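Local structure of beta-glucanase (Bacteroides thetaiotaomicron, 6EUG) at residues K105-E110 against L127-K132; G137-A142 against G209-D214; S321-P326 against F334-M339; I29-V34 against I351-Q356. The protein probably hydrolyses beta-1,3-linked galactose in arabinogalactan; this chain is its family 43 glycoside hydrolase part, with glucoimidazole bound in the pocket. All coordinates share one frame; numbering follows the deposited sequence. Where two conformers were deposited one is given.

Contact 1 of 4, residues K105-E110 against L127-K132; sequences KGCIME and LHLELK. With GIM (glucoimidazole), chain B.
Ile108 and Glu130 pair across two antiparallel strands. Ile108 N donates to Glu130 O (2.9 Å), and Glu130 N donates back to Ile108 O. Two residues on, Glu110 N bonds to His128 O at 2.9 Å, nearly straight at 171°, and His128 N returns a bond to Glu110 O. Beside this backbone ladder, Ile108 CB lies 3.9 Å from Glu130 CB. Cys107 SG meets Leu129 CD1 at 3.8 Å. The two strands form the hairpin that begins one blade of a five-bladed beta-propeller, the fold of family 43. Glu110, His128 and Glu130 share a face of this hairpin. Glu110 OE1 accepts from O4 of glucoimidazole at 2.6 Å and, more loosely, from its O3. Glu110 OE2 is bonded to Tyr136 OH. His128 is held at both ring nitrogens. Its NE2 donates in the ring plane to Glu130 OE2 (2.6 Å, 168°), on the anti side of that carboxylate. Its ND1 is hydrogen-bonded to a water; that water donates to Glu110 OE1 and is bonded to O3 of glucoimidazole. Glu130 curls back at chi2 (-73°), which brings OE2 to the His128 ring. Its OE1 accepts from Ala139 N.

Contact 2 of 4, residues G137-A142 against G209-D214; sequences GPARAA and GQMSRD. With GIM (glucoimidazole), chain B.
Ser212 N approaches Ala139 O from well above the carbonyl plane, 49° out of it, yet the 2.9 Å bond is nearly straight at its hydrogen. It is the one direct hydrogen bond between 137-142 and 209-214. Ala139 has positive phi (51°), and its methyl group faces the other segment. Ala139 CB sits 3.7 Å from Met211 CE. It also lies over one face of the Arg213 guanidinium, 4.0 Å from Arg213 NE. That group is held by Tyr136 O and Asn234. A water links the segments as well. It accepts from Ser212 OG (2.7 Å) and donates to Arg140 O and to Arg213 O (2.7 Å). Ser212 OG, anti to its own N (chi1 -175°), also lies beside Ala141 CB at 3.9 Å. Past the contact, Asp214 OD2 accepts from O2 of glucoimidazole at 2.7 Å and from Ala264 N. This is a contact between neighbouring blades of a five-bladed beta-propeller, where the loop leading into strand 215-219 carries Asp214 of the glucoimidazole pocket.

Contact 3 of 4, residues S321-P326 against F334-M339; sequences STYILP and FFMADM
Tyr323 and Met336 pair across an antiparallel beta hairpin that forms one edge of a propeller blade. Near one end the hairpin holds a classic beta bulge. Backbone bonds come first. Met336 O accepts from both Thr322 N (2.8 Å) and Tyr323 N (3.2 Å), which reach it from the same face of its carbonyl plane. Met336 N donates back to Tyr323 O at 2.8 Å. Beyond the bulge, Leu325 and Phe334 exchange two bonds, one from each backbone N. Among the polar side chains, Thr322 OG1 bonds to Gly48 O and Asp338 OD1 to Gly47 N, so both turn to the blade of strand 48-53. The Asp338 side chain is about 7 Å from glucoimidazole. Apolar contacts fall on both faces of the hairpin. On one, Ile324 CG1 lies at the Phe335 ring edge, 4.3 Å from Phe335 CD1. Separately, Phe335 CE1 touches Ser321 CB at 3.8 Å. On the other face Met336 and Tyr323 run side by side as a Met-aromatic pair, with Met336 SD at the ring edge, 4.0 Å from Tyr323 CD2.

Contact 4 of 4, residues I29-V34 against I351-Q356; sequences IASGKV and IWLPVQ
Ser31 and Trp352 make the close part of this contact. Trp352 N donates to Ser31 OG at 3.0 Å, with a bent angle of 145°. The hydroxyl lies against the strand backbone, 3.6 Å from Ile351 CA. Ile351 CG2 flanks Ser31 OG at 3.9 Å, and Leu353 CD2 comes within 4.1 Å of it. Ile29 adds an apolar touch. Its CG2 branch, set anti to the backbone N, reaches Trp352 CB at 3.8 Å, and the two side chains are inclined to each other. All five of these residues are buried. The far end of 29-34 is looser. A type II beta turn runs from Ala30 to Lys33, with Gly32 at positive phi (84°). Its closing bond, Lys33 N to Ala30 O, is weak at 3.3 Å. Gly32 is still tied to Tyr350 and Arg349. The chain leaves the strand after it, and Lys33 and Val34 lie exposed. Trp352 O is bonded to Trp371 NE1, and the Trp352 ring meets Trp35 edge-to-face and touches Trp59. The N-terminal segment touches strand 349-357 around Ile351 to Leu353, before the chain enters the first blade at strand 48-53, while strand 332-339 pairs with 349-357 as its sheet neighbour.

Overall arrangement
The four contacts form two groups. Contacts 1 and 2 have centres about 10 Å apart and share the sheet in which strands 122-130 and 140-146 are neighbours. Both touch glucoimidazole, contact 1 through Glu110 and contact 2 through Asp214. Arg111 and Gln320 also bond to the ligand. Contacts 3 and 4 have centres about 9 Å apart and meet in the last blade, where Ala337 N lies 2.8 Å from Ile351 O. Contact 3 stays about 22 Å, centre to centre, from contacts 1 and 2, across the chain's centre. Contact 4 joins the N-terminal segment to a strand of the last blade, near the C-terminal end, spanning the other three in sequence. Its nearest atoms are about 15 Å from contacts 1 and 2.

Contact 1 of 4, residues K105-E110 against L127-K132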
loop_
_atom_site.group_PDB
_atom_site.type_symbol
_atom_site.label_atom_id
_atom_site.label_comp_id
_atom_site.label_asym_id
_atom_site.label_seq_id
_atom_site.Cartn_x
_atom_site.Cartn_y
_atom_site.Cartn_z
ATOM N N LYS A 105 -2.100 -4.742 -21.613
ATOM C CA LYS A 105 -2.986 -5.799 -21.099
ATOM C C LYS A 105 -2.181 -7.097 -20.905
ATOM O O LYS A 105 -1.405 -7.514 -21.797
ATOM C CB LYS A 105 -4.187 -6.056 -22.025
ATOM C CG LYS A 105 -5.321 -6.841 -21.371
ATOM C CD LYS A 105 -6.382 -7.253 -22.361
ATOM C CE LYS A 105 -7.134 -8.493 -21.879
ATOM N NZ LYS A 105 -8.391 -8.040 -21.280
ATOM N N GLY A 106 -2.380 -7.715 -19.745
ATOM C CA GLY A 106 -1.567 -8.837 -19.279
ATOM C C GLY A 106 -0.624 -8.480 -18.145
ATOM O O GLY A 106 -0.151 -9.379 -17.439
ATOM N N CYS A 107 -0.339 -7.178 -17.959
ATOM C CA CYS A 107 0.439 -6.726 -16.777
ATOM C C CYS A 107 -0.360 -6.858 -15.457
ATOM O O CYS A 107 -1.598 -6.917 -15.448
ATOM C CB CYS A 107 0.935 -5.290 -16.986
ATOM S SG CYS A 107 -0.340 -4.030 -16.721
ATOM N N ILE A 108 0.356 -6.918 -14.327
ATOM C CA ILE A 108 -0.279 -6.912 -12.997
ATOM C C ILE A 108 -0.271 -5.471 -12.461
ATOM O O ILE A 108 0.772 -4.814 -12.496
ATOM C CB ILE A 108 0.494 -7.854 -12.039
ATOM C CG1 ILE A 108 0.270 -9.327 -12.439
ATOM C CG2 ILE A 108 0.174 -7.635 -10.575
ATOM C CD1 ILE A 108 1.265 -10.261 -11.779
ATOM N N MET A 109 -1.427 -5.009 -11.996
ATOM C CA MET A 109 -1.601 -3.690 -11.406
ATOM C C MET A 109 -2.275 -3.888 -10.047
ATOM O O MET A 109 -3.437 -4.318 -9.994
ATOM C CB MET A 109 -2.492 -2.858 -12.328
ATOM C CG MET A 109 -1.868 -2.550 -13.685
ATOM S SD MET A 109 -3.095 -1.722 -14.688
ATOM C CE MET A 109 -2.225 -0.310 -15.350
ATOM N N GLU A 110 -1.537 -3.598 -8.960
ATOM C CA GLU A 110 -1.999 -3.805 -7.569
ATOM C C GLU A 110 -1.819 -2.596 -6.637
ATOM O O GLU A 110 -0.950 -1.734 -6.847
ATOM C CB GLU A 110 -1.320 -5.030 -6.929
ATOM C CG GLU A 110 -1.729 -6.338 -7.594
ATOM C CD GLU A 110 -1.066 -7.592 -7.039
ATOM O OE1 GLU A 110 -0.202 -7.505 -6.118
ATOM O OE2 GLU A 110 -1.387 -8.701 -7.571
ATOM N N LEU A 127 1.104 2.960 -8.086
ATOM C CA LEU A 127 0.646 1.570 -7.961
ATOM C C LEU A 127 1.817 0.592 -8.106
ATOM O O LEU A 127 2.864 0.963 -8.631
ATOM C CB LEU A 127 -0.468 1.300 -8.976
ATOM C CG LEU A 127 -0.037 1.464 -10.436
ATOM C CD1 LEU A 127 -0.636 0.357 -11.275
ATOM C CD2 LEU A 127 -0.397 2.822 -11.026
ATOM N N HIS A 128 1.608 -0.657 -7.664
ATOM C CA HIS A 128 2.532 -1.780 -7.878
ATOM C C HIS A 128 2.297 -2.349 -9.265
ATOM O O HIS A 128 1.197 -2.725 -9.575
ATOM C CB HIS A 128 2.254 -2.826 -6.779
ATOM C CG HIS A 128 3.007 -4.128 -6.908
ATOM N ND1 HIS A 128 2.635 -5.252 -6.195
ATOM C CD2 HIS A 128 4.093 -4.488 -7.643
ATOM C CE1 HIS A 128 3.437 -6.254 -6.515
ATOM N NE2 HIS A 128 4.336 -5.816 -7.384
ATOM N N LEU A 129 3.352 -2.352 -10.098
ATOM C CA LEU A 129 3.323 -2.901 -11.448
ATOM C C LEU A 129 4.274 -4.095 -11.591
ATOM O O LEU A 129 5.418 -4.026 -11.152
ATOM C CB LEU A 129 3.740 -1.827 -12.474
ATOM C CG LEU A 129 3.782 -2.255 -13.960
ATOM C CD1 LEU A 129 2.392 -2.587 -14.495
ATOM C CD2 LEU A 129 4.403 -1.150 -14.800
ATOM N N GLU A 130 3.800 -5.178 -12.235
ATOM C CA GLU A 130 4.652 -6.230 -12.750
ATOM C C GLU A 130 4.377 -6.356 -14.264
ATOM O O GLU A 130 3.214 -6.423 -14.713
ATOM C CB GLU A 130 4.402 -7.573 -12.048
ATOM C CG GLU A 130 4.539 -7.567 -10.519
ATOM C CD GLU A 130 5.953 -7.466 -9.972
ATOM O OE1 GLU A 130 6.922 -7.651 -10.748
ATOM O OE2 GLU A 130 6.104 -7.254 -8.730
ATOM N N LEU A 131 5.464 -6.345 -15.036
ATOM C CA LEU A 131 5.396 -6.374 -16.488
ATOM C C LEU A 131 4.801 -7.694 -16.999
ATOM O O LEU A 131 4.996 -8.753 -16.393
ATOM C CB LEU A 131 6.781 -6.136 -17.099
ATOM C CG LEU A 131 7.525 -4.837 -16.754
ATOM C CD1 LEU A 131 8.946 -4.833 -17.325
ATOM C CD2 LEU A 131 6.757 -3.627 -17.252
ATOM N N LYS A 132 4.025 -7.590 -18.073
ATOM C CA LYS A 132 3.398 -8.742 -18.727
ATOM C C LYS A 132 4.390 -9.851 -18.949
ATOM O O LYS A 132 5.490 -9.624 -19.463
ATOM C CB LYS A 132 2.798 -8.305 -20.090
ATOM C CG LYS A 132 2.226 -9.444 -20.941
ATOM C CD LYS A 132 1.673 -8.997 -22.291
ATOM C CE LYS A 132 1.072 -10.193 -23.053
ATOM N NZ LYS A 132 0.730 -9.843 -24.456
HETATM C C1 GIM B . 0.351 -10.541 -1.472
HETATM C C2 GIM B . 0.013 -9.105 -1.592
HETATM N N10 GIM B . -0.033 -11.518 -2.312
HETATM C C3 GIM B . -1.150 -8.928 -2.584
HETATM C C4 GIM B . -0.889 -9.812 -3.840
HETATM C C5 GIM B . -0.943 -11.303 -3.471
HETATM C C6 GIM B . -0.595 -12.224 -4.638
HETATM C C7 GIM B . 1.252 -12.407 -0.740
HETATM C C8 GIM B . 0.502 -12.686 -1.865
HETATM N N1 GIM B . 1.144 -11.079 -0.512
HETATM O O3 GIM B . -1.257 -7.558 -3.000
HETATM O O2 GIM B . -0.148 -8.558 -0.256
HETATM O O4 GIM B . 0.364 -9.518 -4.508
HETATM O O6 GIM B . 0.783 -12.100 -4.978
HETATM O O HOH W 1 -0.815 -6.802 -24.409
HETATM O O HOH W 2 0.673 -5.486 -4.222
#

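Contact 2 of 4, residues G137-A142 against G209-D214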
loop_
_atom_site.group_PDB
_atom_site.type_symbol
_atom_site.label_atom_id
_atom_site.label_comp_id
_atom_site.label_asym_id
_atom_site.label_seq_id
_atom_site.Cartn_x
_atom_site.Cartn_y
_atom_site.Cartn_z
ATOM N N GLY A 137 8.639 -10.896 -10.833
ATOM C CA GLY A 137 10.050 -10.534 -10.945
ATOM C C GLY A 137 10.397 -9.047 -10.954
ATOM O O GLY A 137 11.226 -8.621 -10.170
ATOM N N PRO A 138 9.791 -8.254 -11.864
ATOM C CA PRO A 138 10.221 -6.853 -11.995
ATOM C C PRO A 138 10.143 -5.953 -10.743
ATOM O O PRO A 138 10.965 -5.054 -10.598
ATOM C CB PRO A 138 9.347 -6.323 -13.151
ATOM C CG PRO A 138 9.068 -7.548 -13.969
ATOM C CD PRO A 138 8.921 -8.671 -12.975
ATOM N N ALA A 139 9.119 -6.145 -9.895
ATOM C CA ALA A 139 8.960 -5.438 -8.632
ATOM C C ALA A 139 9.066 -3.932 -8.785
ATOM O O ALA A 139 9.945 -3.298 -8.177
ATOM C CB ALA A 139 9.957 -5.977 -7.587
ATOM N N ARG A 140 8.169 -3.366 -9.611
ATOM C CA ARG A 140 8.178 -1.934 -9.912
ATOM C C ARG A 140 7.038 -1.127 -9.245
ATOM O O ARG A 140 5.969 -1.675 -8.864
ATOM C CB ARG A 140 8.071 -1.714 -11.418
ATOM C CG ARG A 140 9.236 -2.236 -12.266
ATOM C CD ARG A 140 9.089 -1.816 -13.728
ATOM N NE ARG A 140 10.267 -2.190 -14.514
ATOM C CZ ARG A 140 10.550 -1.739 -15.728
ATOM N NH1 ARG A 140 9.781 -0.840 -16.328
ATOM N NH2 ARG A 140 11.628 -2.188 -16.356
ATOM N N ALA A 141 7.303 0.176 -9.093
ATOM C CA ALA A 141 6.248 1.148 -8.844
ATOM C C ALA A 141 6.015 1.934 -10.121
ATOM O O ALA A 141 6.961 2.269 -10.825
ATOM C CB ALA A 141 6.598 2.092 -7.708
ATOM N N ALA A 142 4.758 2.230 -10.384
ATOM C CA ALA A 142 4.360 3.075 -11.534
ATOM C C ALA A 142 3.636 4.348 -11.087
ATOM O O ALA A 142 2.951 4.329 -10.074
ATOM C CB ALA A 142 3.479 2.282 -12.463
ATOM N N GLY A 209 18.123 0.001 -8.784
ATOM C CA GLY A 209 17.049 0.457 -7.885
ATOM C C GLY A 209 16.427 -0.599 -6.973
ATOM O O GLY A 209 16.406 -1.798 -7.259
ATOM N N GLN A 210 15.868 -0.111 -5.878
ATOM C CA GLN A 210 15.272 -0.963 -4.848
ATOM C C GLN A 210 13.914 -1.497 -5.306
ATOM O O GLN A 210 13.157 -0.790 -6.009
ATOM C CB GLN A 210 15.133 -0.179 -3.533
ATOM C CG GLN A 210 16.474 0.340 -2.999
ATOM C CD GLN A 210 17.449 -0.772 -2.686
ATOM O OE1 GLN A 210 17.118 -1.689 -1.923
ATOM N NE2 GLN A 210 18.679 -0.702 -3.281
ATOM N N MET A 211 13.628 -2.743 -4.922
ATOM C CA MET A 211 12.391 -3.411 -5.298
ATOM C C MET A 211 11.204 -2.785 -4.599
ATOM O O MET A 211 11.332 -2.302 -3.493
ATOM C CB MET A 211 12.444 -4.910 -4.956
ATOM C CG MET A 211 13.511 -5.702 -5.728
ATOM S SD MET A 211 13.735 -7.388 -5.147
ATOM C CE MET A 211 12.171 -8.143 -5.612
ATOM N N SER A 212 10.061 -2.748 -5.294
ATOM C CA SER A 212 8.796 -2.228 -4.719
ATOM C C SER A 212 7.663 -3.131 -5.098
ATOM O O SER A 212 7.389 -3.270 -6.295
ATOM C CB SER A 212 8.529 -0.783 -5.254
ATOM O OG SER A 212 7.385 -0.182 -4.647
ATOM N N ARG A 213 7.020 -3.769 -4.100
ATOM C CA ARG A 213 5.833 -4.580 -4.312
ATOM C C ARG A 213 4.621 -3.948 -3.586
ATOM O O ARG A 213 4.162 -2.888 -4.036
ATOM C CB ARG A 213 6.087 -6.084 -4.039
ATOM C CG ARG A 213 7.114 -6.702 -4.978
ATOM C CD ARG A 213 6.790 -8.176 -5.236
ATOM N NE ARG A 213 7.768 -8.903 -6.055
ATOM C CZ ARG A 213 8.789 -9.620 -5.575
ATOM N NH1 ARG A 213 9.052 -9.669 -4.261
ATOM N NH2 ARG A 213 9.587 -10.273 -6.422
ATOM N N ASP A 214 4.128 -4.521 -2.487
ATOM C CA ASP A 214 3.047 -3.884 -1.746
ATOM C C ASP A 214 3.507 -2.457 -1.331
ATOM O O ASP A 214 4.689 -2.249 -0.987
ATOM C CB ASP A 214 2.664 -4.644 -0.467
ATOM C CG ASP A 214 1.913 -5.939 -0.714
ATOM O OD1 ASP A 214 1.631 -6.352 -1.867
ATOM O OD2 ASP A 214 1.537 -6.551 0.317
HETATM C C1 GIM B . 0.351 -10.541 -1.472
HETATM C C2 GIM B . 0.013 -9.105 -1.592
HETATM N N10 GIM B . -0.033 -11.518 -2.312
HETATM C C3 GIM B . -1.150 -8.928 -2.584
HETATM C C4 GIM B . -0.889 -9.812 -3.840
HETATM C C5 GIM B . -0.943 -11.303 -3.471
HETATM C C6 GIM B . -0.595 -12.224 -4.638
HETATM C C7 GIM B . 1.252 -12.407 -0.740
HETATM C C8 GIM B . 0.502 -12.686 -1.865
HETATM N N1 GIM B . 1.144 -11.079 -0.512
HETATM O O3 GIM B . -1.257 -7.558 -3.000
HETATM O O2 GIM B . -0.148 -8.558 -0.256
HETATM O O4 GIM B . 0.364 -9.518 -4.508
HETATM O O6 GIM B . 0.783 -12.100 -4.978
HETATM O O HOH W 3 5.182 -1.187 -5.939
#

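Contact 3 of 4, residues S321-P326 against F334-M339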
loop_
_atom_site.group_PDB
_atom_site.type_symbol
_atom_site.label_atom_id
_atom_site.label_comp_id
_atom_site.label_asym_id
_atom_site.label_seq_id
_atom_site.Cartn_x
_atom_site.Cartn_y
_atom_site.Cartn_z
ATOM N N SER A 321 -4.839 -5.659 5.852
ATOM C CA SER A 321 -4.821 -4.206 5.728
ATOM C C SER A 321 -4.708 -3.662 4.298
ATOM O O SER A 321 -3.934 -4.208 3.488
ATOM C CB SER A 321 -3.678 -3.655 6.608
ATOM O OG SER A 321 -2.380 -4.238 6.322
ATOM N N THR A 322 -5.418 -2.565 4.021
ATOM C CA THR A 322 -5.208 -1.787 2.764
ATOM C C THR A 322 -5.071 -0.271 2.910
ATOM O O THR A 322 -4.354 0.329 2.122
ATOM C CB THR A 322 -6.184 -2.159 1.629
ATOM O OG1 THR A 322 -5.741 -1.596 0.372
ATOM C CG2 THR A 322 -7.625 -1.757 1.922
ATOM N N TYR A 323 -5.772 0.353 3.865
ATOM C CA TYR A 323 -5.775 1.821 3.963
ATOM C C TYR A 323 -6.329 2.274 5.312
ATOM O O TYR A 323 -7.160 1.580 5.916
ATOM C CB TYR A 323 -6.659 2.435 2.803
ATOM C CG TYR A 323 -6.424 3.942 2.609
ATOM C CD1 TYR A 323 -5.253 4.404 2.010
ATOM C CD2 TYR A 323 -7.380 4.884 3.002
ATOM C CE1 TYR A 323 -4.989 5.767 1.881
ATOM C CE2 TYR A 323 -7.137 6.247 2.867
ATOM C CZ TYR A 323 -5.947 6.686 2.288
ATOM O OH TYR A 323 -5.691 8.032 2.153
ATOM N N ILE A 324 -5.899 3.458 5.753
ATOM C CA ILE A 324 -6.500 4.117 6.900
ATOM C C ILE A 324 -7.030 5.486 6.453
ATOM O O ILE A 324 -6.253 6.370 6.041
ATOM C CB ILE A 324 -5.567 4.153 8.144
ATOM C CG1 ILE A 324 -5.436 2.693 8.692
ATOM C CG2 ILE A 324 -6.221 4.996 9.258
ATOM C CD1 ILE A 324 -4.257 2.433 9.570
ATOM N N LEU A 325 -8.367 5.628 6.509
ATOM C CA LEU A 325 -9.073 6.868 6.085
ATOM C C LEU A 325 -9.221 7.822 7.264
ATOM O O LEU A 325 -9.934 7.479 8.229
ATOM C CB LEU A 325 -10.483 6.539 5.581
ATOM C CG LEU A 325 -11.426 7.677 5.161
ATOM C CD1 LEU A 325 -10.852 8.514 4.021
ATOM C CD2 LEU A 325 -12.795 7.105 4.840
ATOM N N PRO A 326 -8.624 9.027 7.176
ATOM C CA PRO A 326 -8.937 10.045 8.193
ATOM C C PRO A 326 -10.235 10.799 7.876
ATOM O O PRO A 326 -10.528 11.035 6.693
ATOM C CB PRO A 326 -7.737 11.011 8.113
ATOM C CG PRO A 326 -6.786 10.437 7.099
ATOM C CD PRO A 326 -7.575 9.501 6.244
ATOM N N PHE A 334 -10.540 5.448 10.245
ATOM C CA PHE A 334 -11.148 4.127 9.947
ATOM C C PHE A 334 -10.201 3.208 9.214
ATOM O O PHE A 334 -9.505 3.641 8.300
ATOM C CB PHE A 334 -12.483 4.318 9.153
ATOM C CG PHE A 334 -13.440 5.199 9.895
ATOM C CD1 PHE A 334 -13.264 6.588 9.887
ATOM C CD2 PHE A 334 -14.414 4.650 10.730
ATOM C CE1 PHE A 334 -14.063 7.415 10.673
ATOM C CE2 PHE A 334 -15.245 5.478 11.495
ATOM C CZ PHE A 334 -15.062 6.866 11.480
ATOM N N PHE A 335 -10.175 1.947 9.669
ATOM C CA PHE A 335 -9.326 0.876 9.145
ATOM C C PHE A 335 -10.055 0.182 7.998
ATOM O O PHE A 335 -11.212 -0.239 8.178
ATOM C CB PHE A 335 -9.006 -0.116 10.275
ATOM C CG PHE A 335 -8.232 -1.342 9.848
ATOM C CD1 PHE A 335 -6.881 -1.241 9.488
ATOM C CD2 PHE A 335 -8.822 -2.608 9.893
ATOM C CE1 PHE A 335 -6.142 -2.360 9.147
ATOM C CE2 PHE A 335 -8.080 -3.747 9.579
ATOM C CZ PHE A 335 -6.741 -3.619 9.189
ATOM N N MET A 336 -9.407 0.106 6.838
ATOM C CA MET A 336 -9.910 -0.600 5.651
ATOM C C MET A 336 -9.015 -1.804 5.366
ATOM O O MET A 336 -7.769 -1.692 5.330
ATOM C CB MET A 336 -9.938 0.323 4.417
ATOM C CG MET A 336 -10.880 1.513 4.523
ATOM S SD MET A 336 -10.719 2.688 3.175
ATOM C CE MET A 336 -10.857 1.623 1.735
ATOM N N ALA A 337 -9.663 -2.948 5.127
ATOM C CA ALA A 337 -8.977 -4.180 4.790
ATOM C C ALA A 337 -9.729 -4.938 3.705
ATOM O O ALA A 337 -10.926 -4.700 3.497
ATOM C CB ALA A 337 -8.819 -5.071 6.027
ATOM N N ASP A 338 -9.012 -5.864 3.048
ATOM C CA ASP A 338 -9.582 -6.837 2.083
ATOM C C ASP A 338 -9.789 -8.192 2.756
ATOM O O ASP A 338 -8.961 -8.589 3.611
ATOM C CB ASP A 338 -8.645 -6.994 0.889
ATOM C CG ASP A 338 -8.528 -5.719 0.103
ATOM O OD1 ASP A 338 -9.545 -5.304 -0.548
ATOM O OD2 ASP A 338 -7.428 -5.131 0.135
ATOM N N MET A 339 -10.884 -8.891 2.420
ATOM C CA MET A 339 -11.078 -10.291 2.824
ATOM C C MET A 339 -10.962 -11.165 1.556
ATOM O O MET A 339 -11.935 -11.307 0.804
ATOM C CB MET A 339 -12.448 -10.414 3.506
ATOM C CG MET A 339 -12.722 -11.693 4.267
ATOM S SD MET A 339 -14.387 -11.727 4.994
ATOM C CE MET A 339 -14.406 -10.165 5.697
#

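Contact 4 of 4, residues I29-V34 against I351-Q356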
loop_
_atom_site.group_PDB
_atom_site.type_symbol
_atom_site.label_atom_id
_atom_site.label_comp_id
_atom_site.label_asym_id
_atom_site.label_seq_id
_atom_site.Cartn_x
_atom_site.Cartn_y
_atom_site.Cartn_z
ATOM N N ILE A 29 -22.445 0.032 7.904
ATOM C CA ILE A 29 -21.261 -0.603 7.308
ATOM C C ILE A 29 -21.215 -2.048 7.796
ATOM O O ILE A 29 -20.995 -2.300 9.003
ATOM C CB ILE A 29 -19.970 0.159 7.679
ATOM C CG1 ILE A 29 -20.043 1.627 7.260
ATOM C CG2 ILE A 29 -18.734 -0.487 7.064
ATOM C CD1 ILE A 29 -20.254 1.855 5.773
ATOM N N ALA A 30 -21.472 -2.988 6.882
ATOM C CA ALA A 30 -21.558 -4.419 7.229
ATOM C C ALA A 30 -20.356 -5.199 6.687
ATOM O O ALA A 30 -20.410 -5.735 5.580
ATOM C CB ALA A 30 -22.861 -5.013 6.698
ATOM N N SER A 31 -19.300 -5.303 7.492
ATOM C CA SER A 31 -18.039 -5.914 7.033
ATOM C C SER A 31 -18.248 -7.390 6.628
ATOM O O SER A 31 -18.981 -8.137 7.290
ATOM C CB SER A 31 -16.923 -5.775 8.099
ATOM O OG SER A 31 -16.528 -4.398 8.291
ATOM N N GLY A 32 -17.632 -7.770 5.522
ATOM C CA GLY A 32 -17.677 -9.141 4.994
ATOM C C GLY A 32 -18.862 -9.522 4.130
ATOM O O GLY A 32 -18.855 -10.610 3.534
ATOM N N LYS A 33 -19.872 -8.653 4.049
ATOM C CA LYS A 33 -21.043 -8.899 3.199
ATOM C C LYS A 33 -20.784 -8.420 1.773
ATOM O O LYS A 33 -19.821 -7.718 1.510
ATOM C CB LYS A 33 -22.287 -8.210 3.743
ATOM C CG LYS A 33 -22.617 -8.514 5.191
ATOM C CD LYS A 33 -22.989 -9.956 5.369
ATOM C CE LYS A 33 -23.496 -10.202 6.778
ATOM N NZ LYS A 33 -23.565 -11.662 7.024
ATOM N N VAL A 34 -21.656 -8.826 0.849
ATOM C CA VAL A 34 -21.590 -8.335 -0.541
ATOM C C VAL A 34 -22.051 -6.884 -0.609
ATOM O O VAL A 34 -23.204 -6.590 -0.249
ATOM C CB VAL A 34 -22.452 -9.215 -1.466
ATOM C CG1 VAL A 34 -22.439 -8.680 -2.893
ATOM C CG2 VAL A 34 -21.998 -10.669 -1.436
ATOM N N ILE A 351 -13.524 -5.215 4.758
ATOM C CA ILE A 351 -13.680 -5.003 6.209
ATOM C C ILE A 351 -13.340 -3.548 6.520
ATOM O O ILE A 351 -12.212 -3.127 6.288
ATOM C CB ILE A 351 -12.768 -5.915 7.057
ATOM C CG1 ILE A 351 -13.134 -7.384 6.853
ATOM C CG2 ILE A 351 -12.768 -5.511 8.536
ATOM C CD1 ILE A 351 -12.000 -8.326 7.200
ATOM N N TRP A 352 -14.336 -2.789 6.996
ATOM C CA TRP A 352 -14.151 -1.403 7.406
ATOM C C TRP A 352 -14.603 -1.288 8.867
ATOM O O TRP A 352 -15.750 -1.672 9.200
ATOM C CB TRP A 352 -14.944 -0.429 6.523
ATOM C CG TRP A 352 -14.508 -0.228 5.100
ATOM C CD1 TRP A 352 -13.645 -0.996 4.348
ATOM C CD2 TRP A 352 -15.049 0.740 4.193
ATOM N NE1 TRP A 352 -13.567 -0.503 3.063
ATOM C CE2 TRP A 352 -14.408 0.556 2.941
ATOM C CE3 TRP A 352 -15.970 1.778 4.329
ATOM C CZ2 TRP A 352 -14.687 1.358 1.817
ATOM C CZ3 TRP A 352 -16.238 2.590 3.200
ATOM C CH2 TRP A 352 -15.602 2.363 1.968
ATOM N N LEU A 353 -13.711 -0.789 9.736
ATOM C CA LEU A 353 -13.958 -0.713 11.195
ATOM C C LEU A 353 -13.358 0.601 11.751
ATOM O O LEU A 353 -12.276 1.033 11.298
ATOM C CB LEU A 353 -13.337 -1.915 11.942
ATOM C CG LEU A 353 -13.879 -3.314 11.545
ATOM C CD1 LEU A 353 -12.970 -4.412 12.053
ATOM C CD2 LEU A 353 -15.297 -3.497 12.055
ATOM N N PRO A 354 -14.029 1.250 12.705
ATOM C CA PRO A 354 -13.416 2.429 13.372
ATOM C C PRO A 354 -12.112 2.068 14.109
ATOM O O PRO A 354 -11.995 0.974 14.692
ATOM C CB PRO A 354 -14.497 2.853 14.411
ATOM C CG PRO A 354 -15.736 2.210 13.946
ATOM C CD PRO A 354 -15.339 0.916 13.317
ATOM N N VAL A 355 -11.149 2.978 14.058
ATOM C CA VAL A 355 -10.000 2.925 14.957
ATOM C C VAL A 355 -10.359 3.594 16.298
ATOM O O VAL A 355 -10.781 4.758 16.345
ATOM C CB VAL A 355 -8.765 3.623 14.330
ATOM C CG1 VAL A 355 -7.538 3.449 15.222
ATOM C CG2 VAL A 355 -8.473 3.052 12.942
ATOM N N GLN A 356 -10.156 2.843 17.380
ATOM C CA GLN A 356 -10.338 3.320 18.738
ATOM C C GLN A 356 -8.964 3.577 19.366
ATOM O O GLN A 356 -7.943 3.154 18.816
ATOM C CB GLN A 356 -11.188 2.302 19.524
ATOM C CG GLN A 356 -12.621 2.205 18.959
ATOM C CD GLN A 356 -13.512 1.199 19.659
ATOM O OE1 GLN A 356 -13.675 1.237 20.874
ATOM N NE2 GLN A 356 -14.119 0.293 18.882
#